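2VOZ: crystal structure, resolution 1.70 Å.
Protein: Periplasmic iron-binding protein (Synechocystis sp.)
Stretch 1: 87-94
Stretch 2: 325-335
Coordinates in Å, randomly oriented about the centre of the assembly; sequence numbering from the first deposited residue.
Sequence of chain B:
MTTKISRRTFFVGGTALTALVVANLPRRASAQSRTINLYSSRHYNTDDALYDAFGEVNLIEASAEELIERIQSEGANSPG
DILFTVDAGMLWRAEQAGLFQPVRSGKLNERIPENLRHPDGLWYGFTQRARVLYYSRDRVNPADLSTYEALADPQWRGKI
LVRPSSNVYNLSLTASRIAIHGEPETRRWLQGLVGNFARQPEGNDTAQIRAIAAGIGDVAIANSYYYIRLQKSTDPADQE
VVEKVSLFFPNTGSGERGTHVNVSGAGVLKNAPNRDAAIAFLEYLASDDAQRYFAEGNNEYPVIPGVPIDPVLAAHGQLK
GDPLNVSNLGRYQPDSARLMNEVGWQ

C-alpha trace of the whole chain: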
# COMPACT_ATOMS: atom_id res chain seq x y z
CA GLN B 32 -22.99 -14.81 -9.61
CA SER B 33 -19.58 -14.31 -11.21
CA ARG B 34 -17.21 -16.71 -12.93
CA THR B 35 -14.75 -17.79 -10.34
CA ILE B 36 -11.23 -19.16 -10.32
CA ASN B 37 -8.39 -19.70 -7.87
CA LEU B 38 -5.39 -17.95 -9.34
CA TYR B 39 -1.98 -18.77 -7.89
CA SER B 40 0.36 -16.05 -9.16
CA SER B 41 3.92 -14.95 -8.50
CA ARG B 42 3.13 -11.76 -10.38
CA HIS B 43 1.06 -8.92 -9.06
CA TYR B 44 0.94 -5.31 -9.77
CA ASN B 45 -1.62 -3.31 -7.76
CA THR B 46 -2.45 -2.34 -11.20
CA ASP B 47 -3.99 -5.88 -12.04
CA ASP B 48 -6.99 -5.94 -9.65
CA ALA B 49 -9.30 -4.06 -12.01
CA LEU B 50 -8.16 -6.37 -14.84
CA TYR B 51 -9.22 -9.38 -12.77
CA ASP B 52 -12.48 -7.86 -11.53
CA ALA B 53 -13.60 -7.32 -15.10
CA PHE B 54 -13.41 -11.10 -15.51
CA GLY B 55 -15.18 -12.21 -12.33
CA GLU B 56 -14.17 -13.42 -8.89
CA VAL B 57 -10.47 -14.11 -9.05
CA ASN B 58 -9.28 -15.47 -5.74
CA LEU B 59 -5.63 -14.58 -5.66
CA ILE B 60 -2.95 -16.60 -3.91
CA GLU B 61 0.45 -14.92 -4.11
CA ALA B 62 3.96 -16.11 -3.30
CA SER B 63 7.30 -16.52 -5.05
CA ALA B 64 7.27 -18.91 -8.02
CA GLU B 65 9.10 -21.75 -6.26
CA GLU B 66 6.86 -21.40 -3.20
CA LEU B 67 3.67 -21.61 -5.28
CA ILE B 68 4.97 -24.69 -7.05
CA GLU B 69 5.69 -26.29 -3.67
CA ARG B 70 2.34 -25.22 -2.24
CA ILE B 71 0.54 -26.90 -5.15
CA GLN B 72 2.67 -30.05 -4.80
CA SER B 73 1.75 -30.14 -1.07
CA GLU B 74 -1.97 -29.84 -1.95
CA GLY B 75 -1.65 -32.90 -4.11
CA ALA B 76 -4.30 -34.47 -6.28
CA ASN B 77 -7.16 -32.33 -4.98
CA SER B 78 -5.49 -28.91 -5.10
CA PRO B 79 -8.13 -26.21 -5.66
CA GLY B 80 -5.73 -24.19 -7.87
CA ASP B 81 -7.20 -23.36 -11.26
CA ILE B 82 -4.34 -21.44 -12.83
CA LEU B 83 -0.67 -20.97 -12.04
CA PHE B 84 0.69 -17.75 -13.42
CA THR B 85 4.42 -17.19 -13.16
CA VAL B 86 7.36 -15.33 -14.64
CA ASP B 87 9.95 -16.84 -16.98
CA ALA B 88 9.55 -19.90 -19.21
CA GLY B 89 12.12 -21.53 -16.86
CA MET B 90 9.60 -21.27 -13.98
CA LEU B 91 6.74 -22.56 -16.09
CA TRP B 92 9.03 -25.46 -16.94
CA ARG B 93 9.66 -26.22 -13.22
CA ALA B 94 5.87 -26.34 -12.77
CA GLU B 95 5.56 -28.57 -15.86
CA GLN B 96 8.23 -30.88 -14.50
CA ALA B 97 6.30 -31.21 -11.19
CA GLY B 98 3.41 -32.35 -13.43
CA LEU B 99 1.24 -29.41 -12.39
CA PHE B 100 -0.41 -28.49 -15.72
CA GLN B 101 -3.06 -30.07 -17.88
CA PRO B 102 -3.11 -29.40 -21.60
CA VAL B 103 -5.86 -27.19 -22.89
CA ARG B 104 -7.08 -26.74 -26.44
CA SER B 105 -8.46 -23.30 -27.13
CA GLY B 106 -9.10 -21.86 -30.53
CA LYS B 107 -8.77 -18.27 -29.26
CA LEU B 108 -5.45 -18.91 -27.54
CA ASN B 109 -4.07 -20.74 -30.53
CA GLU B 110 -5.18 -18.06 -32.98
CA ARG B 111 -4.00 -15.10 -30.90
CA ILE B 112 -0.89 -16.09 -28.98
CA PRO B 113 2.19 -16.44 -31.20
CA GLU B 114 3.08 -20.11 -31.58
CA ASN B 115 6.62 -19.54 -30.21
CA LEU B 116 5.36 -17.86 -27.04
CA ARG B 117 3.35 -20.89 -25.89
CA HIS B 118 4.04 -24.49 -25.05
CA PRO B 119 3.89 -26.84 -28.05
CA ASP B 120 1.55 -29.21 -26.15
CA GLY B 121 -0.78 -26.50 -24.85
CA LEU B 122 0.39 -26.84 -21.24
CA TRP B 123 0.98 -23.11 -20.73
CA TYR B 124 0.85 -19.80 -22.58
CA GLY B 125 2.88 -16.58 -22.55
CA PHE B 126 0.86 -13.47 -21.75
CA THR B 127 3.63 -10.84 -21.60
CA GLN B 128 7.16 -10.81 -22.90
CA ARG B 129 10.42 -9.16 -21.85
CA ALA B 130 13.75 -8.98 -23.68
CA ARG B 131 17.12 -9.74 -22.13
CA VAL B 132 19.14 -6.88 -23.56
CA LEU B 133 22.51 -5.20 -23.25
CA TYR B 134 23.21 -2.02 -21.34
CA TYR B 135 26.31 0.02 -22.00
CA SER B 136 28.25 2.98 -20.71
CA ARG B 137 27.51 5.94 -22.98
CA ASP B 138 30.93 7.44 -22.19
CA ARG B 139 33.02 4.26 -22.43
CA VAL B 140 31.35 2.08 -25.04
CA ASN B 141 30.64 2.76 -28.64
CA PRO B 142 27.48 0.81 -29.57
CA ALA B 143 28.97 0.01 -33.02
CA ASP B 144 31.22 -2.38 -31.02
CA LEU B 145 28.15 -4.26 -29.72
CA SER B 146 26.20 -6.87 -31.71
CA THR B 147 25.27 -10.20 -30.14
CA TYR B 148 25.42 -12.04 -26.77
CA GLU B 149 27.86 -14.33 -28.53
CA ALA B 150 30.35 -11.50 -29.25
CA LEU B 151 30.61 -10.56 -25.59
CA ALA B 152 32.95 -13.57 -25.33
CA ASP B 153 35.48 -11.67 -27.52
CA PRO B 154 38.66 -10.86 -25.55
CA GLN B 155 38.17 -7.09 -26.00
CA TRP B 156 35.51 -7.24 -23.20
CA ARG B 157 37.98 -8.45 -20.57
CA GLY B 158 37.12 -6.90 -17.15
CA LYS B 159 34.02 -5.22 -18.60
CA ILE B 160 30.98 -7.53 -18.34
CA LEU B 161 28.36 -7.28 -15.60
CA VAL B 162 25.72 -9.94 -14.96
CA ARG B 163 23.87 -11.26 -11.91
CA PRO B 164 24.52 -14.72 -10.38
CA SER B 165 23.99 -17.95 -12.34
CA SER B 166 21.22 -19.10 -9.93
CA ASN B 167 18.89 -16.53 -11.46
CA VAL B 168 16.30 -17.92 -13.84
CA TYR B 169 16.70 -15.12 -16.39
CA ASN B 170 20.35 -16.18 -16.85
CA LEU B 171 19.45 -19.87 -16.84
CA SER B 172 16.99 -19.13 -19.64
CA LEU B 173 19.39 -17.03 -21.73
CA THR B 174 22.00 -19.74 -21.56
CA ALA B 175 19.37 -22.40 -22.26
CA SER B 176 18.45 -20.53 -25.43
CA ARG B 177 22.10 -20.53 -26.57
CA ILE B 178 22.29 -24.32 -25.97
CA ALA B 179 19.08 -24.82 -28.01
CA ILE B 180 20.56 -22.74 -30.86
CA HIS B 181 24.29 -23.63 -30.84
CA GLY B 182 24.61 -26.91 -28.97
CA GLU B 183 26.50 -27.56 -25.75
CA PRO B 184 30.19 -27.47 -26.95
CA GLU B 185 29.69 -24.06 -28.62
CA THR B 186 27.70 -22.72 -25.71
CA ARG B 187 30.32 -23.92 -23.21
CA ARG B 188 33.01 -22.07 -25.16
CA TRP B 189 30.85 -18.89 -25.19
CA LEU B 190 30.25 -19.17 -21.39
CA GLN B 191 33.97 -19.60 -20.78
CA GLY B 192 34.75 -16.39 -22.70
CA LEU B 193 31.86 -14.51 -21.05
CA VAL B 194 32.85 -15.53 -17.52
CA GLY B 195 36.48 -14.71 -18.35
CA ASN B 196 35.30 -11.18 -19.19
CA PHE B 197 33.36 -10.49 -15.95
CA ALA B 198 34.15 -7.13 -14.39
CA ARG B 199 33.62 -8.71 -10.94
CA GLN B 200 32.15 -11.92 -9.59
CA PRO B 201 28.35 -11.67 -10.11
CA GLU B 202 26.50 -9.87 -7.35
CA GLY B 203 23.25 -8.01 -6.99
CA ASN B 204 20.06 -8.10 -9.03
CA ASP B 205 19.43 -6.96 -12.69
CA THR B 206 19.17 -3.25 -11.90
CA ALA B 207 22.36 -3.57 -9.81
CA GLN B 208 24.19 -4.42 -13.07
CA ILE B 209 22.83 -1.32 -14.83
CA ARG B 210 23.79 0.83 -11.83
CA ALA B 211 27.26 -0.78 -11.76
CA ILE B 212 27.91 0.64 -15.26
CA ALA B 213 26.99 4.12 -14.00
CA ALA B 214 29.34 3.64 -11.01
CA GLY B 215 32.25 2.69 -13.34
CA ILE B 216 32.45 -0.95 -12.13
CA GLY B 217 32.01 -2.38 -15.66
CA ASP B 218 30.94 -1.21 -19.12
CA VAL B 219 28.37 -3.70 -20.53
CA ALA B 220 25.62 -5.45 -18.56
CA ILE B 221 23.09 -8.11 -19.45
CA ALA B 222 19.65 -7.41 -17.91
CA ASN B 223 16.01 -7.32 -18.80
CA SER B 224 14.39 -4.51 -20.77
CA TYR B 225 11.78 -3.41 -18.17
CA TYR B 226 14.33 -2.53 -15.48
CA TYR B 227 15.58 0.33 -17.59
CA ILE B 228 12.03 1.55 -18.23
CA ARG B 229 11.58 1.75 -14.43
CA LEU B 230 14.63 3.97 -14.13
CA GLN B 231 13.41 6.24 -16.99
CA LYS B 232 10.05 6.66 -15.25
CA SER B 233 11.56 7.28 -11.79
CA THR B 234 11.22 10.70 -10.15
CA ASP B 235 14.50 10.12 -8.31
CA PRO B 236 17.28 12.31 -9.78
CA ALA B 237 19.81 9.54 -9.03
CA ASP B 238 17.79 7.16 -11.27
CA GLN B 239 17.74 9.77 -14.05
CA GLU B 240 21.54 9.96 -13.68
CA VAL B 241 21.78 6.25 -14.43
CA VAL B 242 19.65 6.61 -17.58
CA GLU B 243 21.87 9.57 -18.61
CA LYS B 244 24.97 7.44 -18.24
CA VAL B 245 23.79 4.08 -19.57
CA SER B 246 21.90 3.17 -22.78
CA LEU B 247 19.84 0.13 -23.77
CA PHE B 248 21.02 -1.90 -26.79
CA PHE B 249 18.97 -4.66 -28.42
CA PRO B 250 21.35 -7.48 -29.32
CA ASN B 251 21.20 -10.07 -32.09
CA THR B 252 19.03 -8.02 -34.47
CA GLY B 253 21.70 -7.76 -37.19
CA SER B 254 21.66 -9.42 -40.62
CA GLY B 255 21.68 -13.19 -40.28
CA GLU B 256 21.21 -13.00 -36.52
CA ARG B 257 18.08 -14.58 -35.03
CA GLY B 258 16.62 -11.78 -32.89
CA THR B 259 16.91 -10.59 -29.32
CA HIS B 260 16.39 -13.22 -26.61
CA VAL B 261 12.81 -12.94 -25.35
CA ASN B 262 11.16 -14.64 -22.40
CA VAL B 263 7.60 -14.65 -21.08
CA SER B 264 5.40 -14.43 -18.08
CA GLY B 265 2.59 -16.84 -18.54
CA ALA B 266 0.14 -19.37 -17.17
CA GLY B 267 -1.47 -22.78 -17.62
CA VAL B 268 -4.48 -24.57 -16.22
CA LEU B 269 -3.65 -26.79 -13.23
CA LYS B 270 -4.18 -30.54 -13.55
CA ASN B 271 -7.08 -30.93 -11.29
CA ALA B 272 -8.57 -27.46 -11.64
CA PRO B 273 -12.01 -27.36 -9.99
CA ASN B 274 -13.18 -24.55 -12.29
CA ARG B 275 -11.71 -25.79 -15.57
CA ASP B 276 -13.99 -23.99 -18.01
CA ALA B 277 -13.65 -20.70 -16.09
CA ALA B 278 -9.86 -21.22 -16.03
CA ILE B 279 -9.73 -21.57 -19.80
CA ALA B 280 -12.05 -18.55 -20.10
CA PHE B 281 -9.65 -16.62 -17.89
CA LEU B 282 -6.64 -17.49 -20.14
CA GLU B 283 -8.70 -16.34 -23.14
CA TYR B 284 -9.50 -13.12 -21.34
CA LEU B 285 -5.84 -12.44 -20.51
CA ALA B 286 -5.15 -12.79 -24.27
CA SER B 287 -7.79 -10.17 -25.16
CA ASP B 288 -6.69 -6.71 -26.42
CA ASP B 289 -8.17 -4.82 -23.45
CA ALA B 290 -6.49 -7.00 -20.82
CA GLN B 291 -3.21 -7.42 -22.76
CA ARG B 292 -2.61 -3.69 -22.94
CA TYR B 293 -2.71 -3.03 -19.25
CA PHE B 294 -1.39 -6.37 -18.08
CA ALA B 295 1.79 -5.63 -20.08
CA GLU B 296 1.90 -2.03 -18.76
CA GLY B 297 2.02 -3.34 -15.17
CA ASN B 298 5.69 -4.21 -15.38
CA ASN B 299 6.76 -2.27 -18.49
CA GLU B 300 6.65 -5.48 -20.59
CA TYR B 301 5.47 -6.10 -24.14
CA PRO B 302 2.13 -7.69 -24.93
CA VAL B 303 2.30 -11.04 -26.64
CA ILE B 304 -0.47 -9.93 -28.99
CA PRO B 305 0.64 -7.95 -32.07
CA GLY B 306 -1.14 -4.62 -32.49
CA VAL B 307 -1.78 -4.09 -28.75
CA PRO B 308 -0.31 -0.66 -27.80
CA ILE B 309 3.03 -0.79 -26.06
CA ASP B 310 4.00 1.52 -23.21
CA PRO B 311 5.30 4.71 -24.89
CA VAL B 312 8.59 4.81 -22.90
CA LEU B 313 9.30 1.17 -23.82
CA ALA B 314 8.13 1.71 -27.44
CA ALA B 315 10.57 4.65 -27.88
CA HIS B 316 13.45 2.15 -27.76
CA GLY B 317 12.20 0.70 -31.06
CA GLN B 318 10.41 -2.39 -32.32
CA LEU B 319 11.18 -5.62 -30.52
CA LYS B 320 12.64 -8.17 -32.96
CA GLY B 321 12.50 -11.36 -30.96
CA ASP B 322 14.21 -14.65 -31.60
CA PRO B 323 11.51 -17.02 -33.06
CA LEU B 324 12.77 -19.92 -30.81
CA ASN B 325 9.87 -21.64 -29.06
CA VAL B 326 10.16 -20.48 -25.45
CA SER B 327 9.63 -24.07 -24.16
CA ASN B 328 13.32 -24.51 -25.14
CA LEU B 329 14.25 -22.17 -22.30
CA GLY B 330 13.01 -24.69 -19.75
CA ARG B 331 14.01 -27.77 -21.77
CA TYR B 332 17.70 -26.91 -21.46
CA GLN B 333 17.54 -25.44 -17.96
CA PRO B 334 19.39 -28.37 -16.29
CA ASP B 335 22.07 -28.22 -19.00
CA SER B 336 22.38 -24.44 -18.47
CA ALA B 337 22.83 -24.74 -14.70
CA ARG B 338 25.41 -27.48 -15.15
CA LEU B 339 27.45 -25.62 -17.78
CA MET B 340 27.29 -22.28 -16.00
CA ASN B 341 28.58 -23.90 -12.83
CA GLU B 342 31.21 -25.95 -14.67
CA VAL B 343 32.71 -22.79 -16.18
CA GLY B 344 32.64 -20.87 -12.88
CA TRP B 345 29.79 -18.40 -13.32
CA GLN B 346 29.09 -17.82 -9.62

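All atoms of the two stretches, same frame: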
# COMPACT_ATOMS: atom_id res chain seq x y z
N ASP B 87 8.81 -16.22 -16.31
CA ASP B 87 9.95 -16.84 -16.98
C ASP B 87 9.55 -18.22 -17.40
O ASP B 87 9.01 -19.00 -16.58
CB ASP B 87 11.23 -16.86 -16.09
CG ASP B 87 12.51 -17.04 -16.90
OD1 ASP B 87 13.32 -16.08 -16.93
OD2 ASP B 87 12.68 -18.12 -17.56
N ALA B 88 9.83 -18.55 -18.66
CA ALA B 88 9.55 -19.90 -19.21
C ALA B 88 10.27 -20.96 -18.37
O ALA B 88 9.85 -22.13 -18.35
CB ALA B 88 9.96 -20.03 -20.69
N GLY B 89 11.35 -20.57 -17.72
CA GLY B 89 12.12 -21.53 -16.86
C GLY B 89 11.30 -21.91 -15.61
O GLY B 89 11.45 -23.02 -15.05
N MET B 90 10.48 -20.99 -15.12
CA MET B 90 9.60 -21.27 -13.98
C MET B 90 8.38 -22.06 -14.39
O MET B 90 7.96 -22.96 -13.67
CB MET B 90 9.21 -20.02 -13.17
CG MET B 90 10.40 -19.30 -12.51
SD MET B 90 11.48 -20.42 -11.49
CE MET B 90 10.33 -21.09 -10.33
N LEU B 91 7.80 -21.73 -15.54
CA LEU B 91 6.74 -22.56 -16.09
C LEU B 91 7.23 -24.00 -16.29
O LEU B 91 6.51 -24.95 -16.00
CB LEU B 91 6.24 -21.97 -17.40
CG LEU B 91 5.48 -20.67 -17.11
CD1 LEU B 91 5.35 -19.82 -18.42
CD2 LEU B 91 4.11 -20.96 -16.44
N TRP B 92 8.47 -24.14 -16.74
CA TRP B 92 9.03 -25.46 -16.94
C TRP B 92 9.16 -26.20 -15.58
O TRP B 92 8.88 -27.40 -15.51
CB TRP B 92 10.39 -25.35 -17.66
CG TRP B 92 11.18 -26.65 -17.74
CD1 TRP B 92 11.07 -27.59 -18.71
CD2 TRP B 92 12.19 -27.12 -16.83
NE1 TRP B 92 11.94 -28.63 -18.48
CE2 TRP B 92 12.64 -28.37 -17.34
CE3 TRP B 92 12.73 -26.63 -15.63
CZ2 TRP B 92 13.61 -29.13 -16.70
CZ3 TRP B 92 13.72 -27.39 -14.99
CH2 TRP B 92 14.15 -28.62 -15.54
N ARG B 93 9.59 -25.54 -14.52
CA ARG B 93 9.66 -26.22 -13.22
C ARG B 93 8.29 -26.72 -12.78
O ARG B 93 8.17 -27.83 -12.23
CB ARG B 93 10.26 -25.36 -12.14
CG ARG B 93 11.71 -25.06 -12.43
CD ARG B 93 12.35 -24.35 -11.21
NE ARG B 93 13.67 -23.86 -11.60
CZ ARG B 93 14.37 -22.96 -10.90
NH1 ARG B 93 15.56 -22.59 -11.34
NH2 ARG B 93 13.89 -22.47 -9.75
N ALA B 94 7.25 -25.92 -13.05
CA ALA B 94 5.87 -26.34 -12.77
C ALA B 94 5.47 -27.57 -13.61
O ALA B 94 4.88 -28.52 -13.11
CB ALA B 94 4.90 -25.17 -13.05
N ASN B 325 11.03 -21.41 -29.94
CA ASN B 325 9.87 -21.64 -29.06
C ASN B 325 10.38 -21.53 -27.63
O ASN B 325 11.41 -22.11 -27.27
CB ASN B 325 9.21 -23.01 -29.33
CG ASN B 325 7.98 -23.23 -28.48
OD1 ASN B 325 8.10 -23.58 -27.30
ND2 ASN B 325 6.80 -22.99 -29.06
N VAL B 326 9.67 -20.76 -26.81
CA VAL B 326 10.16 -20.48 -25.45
C VAL B 326 10.16 -21.73 -24.56
O VAL B 326 10.81 -21.71 -23.52
CB VAL B 326 9.43 -19.30 -24.78
CG1 VAL B 326 9.70 -17.98 -25.56
CG2 VAL B 326 7.94 -19.62 -24.70
N SER B 327 9.51 -22.81 -24.97
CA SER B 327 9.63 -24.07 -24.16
C SER B 327 11.10 -24.57 -24.12
O SER B 327 11.48 -25.33 -23.21
CB SER B 327 8.71 -25.19 -24.65
OG SER B 327 9.12 -25.64 -25.92
N ASN B 328 11.91 -24.12 -25.09
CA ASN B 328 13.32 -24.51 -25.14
C ASN B 328 14.08 -23.93 -23.94
O ASN B 328 15.09 -24.48 -23.51
CB ASN B 328 13.97 -23.98 -26.42
CG ASN B 328 13.66 -24.85 -27.60
OD1 ASN B 328 14.16 -25.99 -27.69
ND2 ASN B 328 12.78 -24.37 -28.49
N LEU B 329 13.58 -22.81 -23.42
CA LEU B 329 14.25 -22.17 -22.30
C LEU B 329 14.22 -23.02 -21.05
O LEU B 329 15.20 -23.06 -20.26
CB LEU B 329 13.64 -20.77 -22.02
CG LEU B 329 13.46 -19.80 -23.20
CD1 LEU B 329 13.19 -18.36 -22.71
CD2 LEU B 329 14.59 -19.84 -24.17
N GLY B 330 13.09 -23.68 -20.81
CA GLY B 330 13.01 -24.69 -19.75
C GLY B 330 13.66 -26.02 -20.11
O GLY B 330 14.33 -26.63 -19.27
N ARG B 331 13.48 -26.46 -21.34
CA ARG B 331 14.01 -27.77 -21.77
C ARG B 331 15.49 -27.90 -21.43
O ARG B 331 15.92 -28.96 -20.96
CB ARG B 331 13.78 -27.95 -23.28
CG ARG B 331 14.37 -29.26 -23.82
CD ARG B 331 14.16 -29.36 -25.34
NE ARG B 331 14.94 -30.48 -25.89
CZ ARG B 331 15.03 -30.77 -27.19
NH1 ARG B 331 14.41 -30.01 -28.10
NH2 ARG B 331 15.77 -31.81 -27.58
N TYR B 332 16.28 -26.85 -21.70
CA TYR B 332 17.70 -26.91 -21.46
C TYR B 332 18.12 -26.23 -20.17
O TYR B 332 19.31 -25.90 -20.01
CB TYR B 332 18.47 -26.29 -22.61
CG TYR B 332 18.30 -27.04 -23.89
CD1 TYR B 332 19.04 -28.20 -24.13
CD2 TYR B 332 17.41 -26.60 -24.86
CE1 TYR B 332 18.89 -28.93 -25.32
CE2 TYR B 332 17.24 -27.31 -26.05
CZ TYR B 332 18.00 -28.45 -26.28
OH TYR B 332 17.82 -29.12 -27.47
N GLN B 333 17.17 -25.98 -19.28
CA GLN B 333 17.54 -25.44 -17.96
C GLN B 333 18.57 -26.29 -17.16
O GLN B 333 19.52 -25.73 -16.59
CB GLN B 333 16.30 -25.15 -17.09
CG GLN B 333 16.67 -24.40 -15.84
CD GLN B 333 15.48 -24.09 -14.96
OE1 GLN B 333 15.36 -24.64 -13.89
NE2 GLN B 333 14.59 -23.22 -15.43
N PRO B 334 18.36 -27.63 -17.06
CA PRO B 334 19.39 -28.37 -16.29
C PRO B 334 20.80 -28.28 -16.91
O PRO B 334 21.80 -28.13 -16.19
CB PRO B 334 18.87 -29.82 -16.31
CG PRO B 334 17.40 -29.73 -16.63
CD PRO B 334 17.27 -28.51 -17.51
N ASP B 335 20.84 -28.32 -18.23
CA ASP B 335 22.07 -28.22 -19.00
C ASP B 335 22.74 -26.86 -18.73
O ASP B 335 23.95 -26.79 -18.57
CB ASP B 335 21.76 -28.36 -20.49
CG ASP B 335 20.78 -29.55 -20.82
OD1 ASP B 335 21.23 -30.39 -21.61
OD2 ASP B 335 19.59 -29.65 -20.34
O HOH W 1 10.22 -23.52 -20.84

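Helix 88-94 packs against the short helix that runs to Arg331 at an angle of 63°, their axes approaching to 7.6 Å, and the contact extends to the start of the helix that follows Tyr332. Asp87 caps the first helix: its OD2 accepts from Gly89 N at 2.8 Å. Ala88 points toward the second stretch, where its CB lies 4.0 Å from Leu329 CB and 4.2 Å from Val326 CB, a small apolar contact. Water 1 lies within donating reach of Ala88 O (2.9 Å from its oxygen) and Val326 O (3.3 Å), while Gly330 N donates weakly to it.

The nearest CA atoms across the stretches belong to two glycines, with Gly89 CA 4.4 Å from Gly330 CA. Neither position has room for a side chain: a CB on Gly330 would fall 2.1 Å from Trp92 CB, and one on Gly89 would fall 2.8 Å from Gln333 NE2. That amide donates to Gly89 O (NE2 to O, 3.2 Å).

Trp92 lays one face over Gly330 and Gln333. Gly330 CA sits 3.8 Å from the five-membered ring centroid and Gln333 CB 4.2 Å from the six-membered one, both CH-pi contacts, while Trp92 CH2 meets Pro334 CG at 3.6 Å. Arg93 NE and NH1 both donate to Gln333 OE1, at 3.0 and 3.3 Å, so the Gln333 amide links Arg93 to the Gly89 carbonyl.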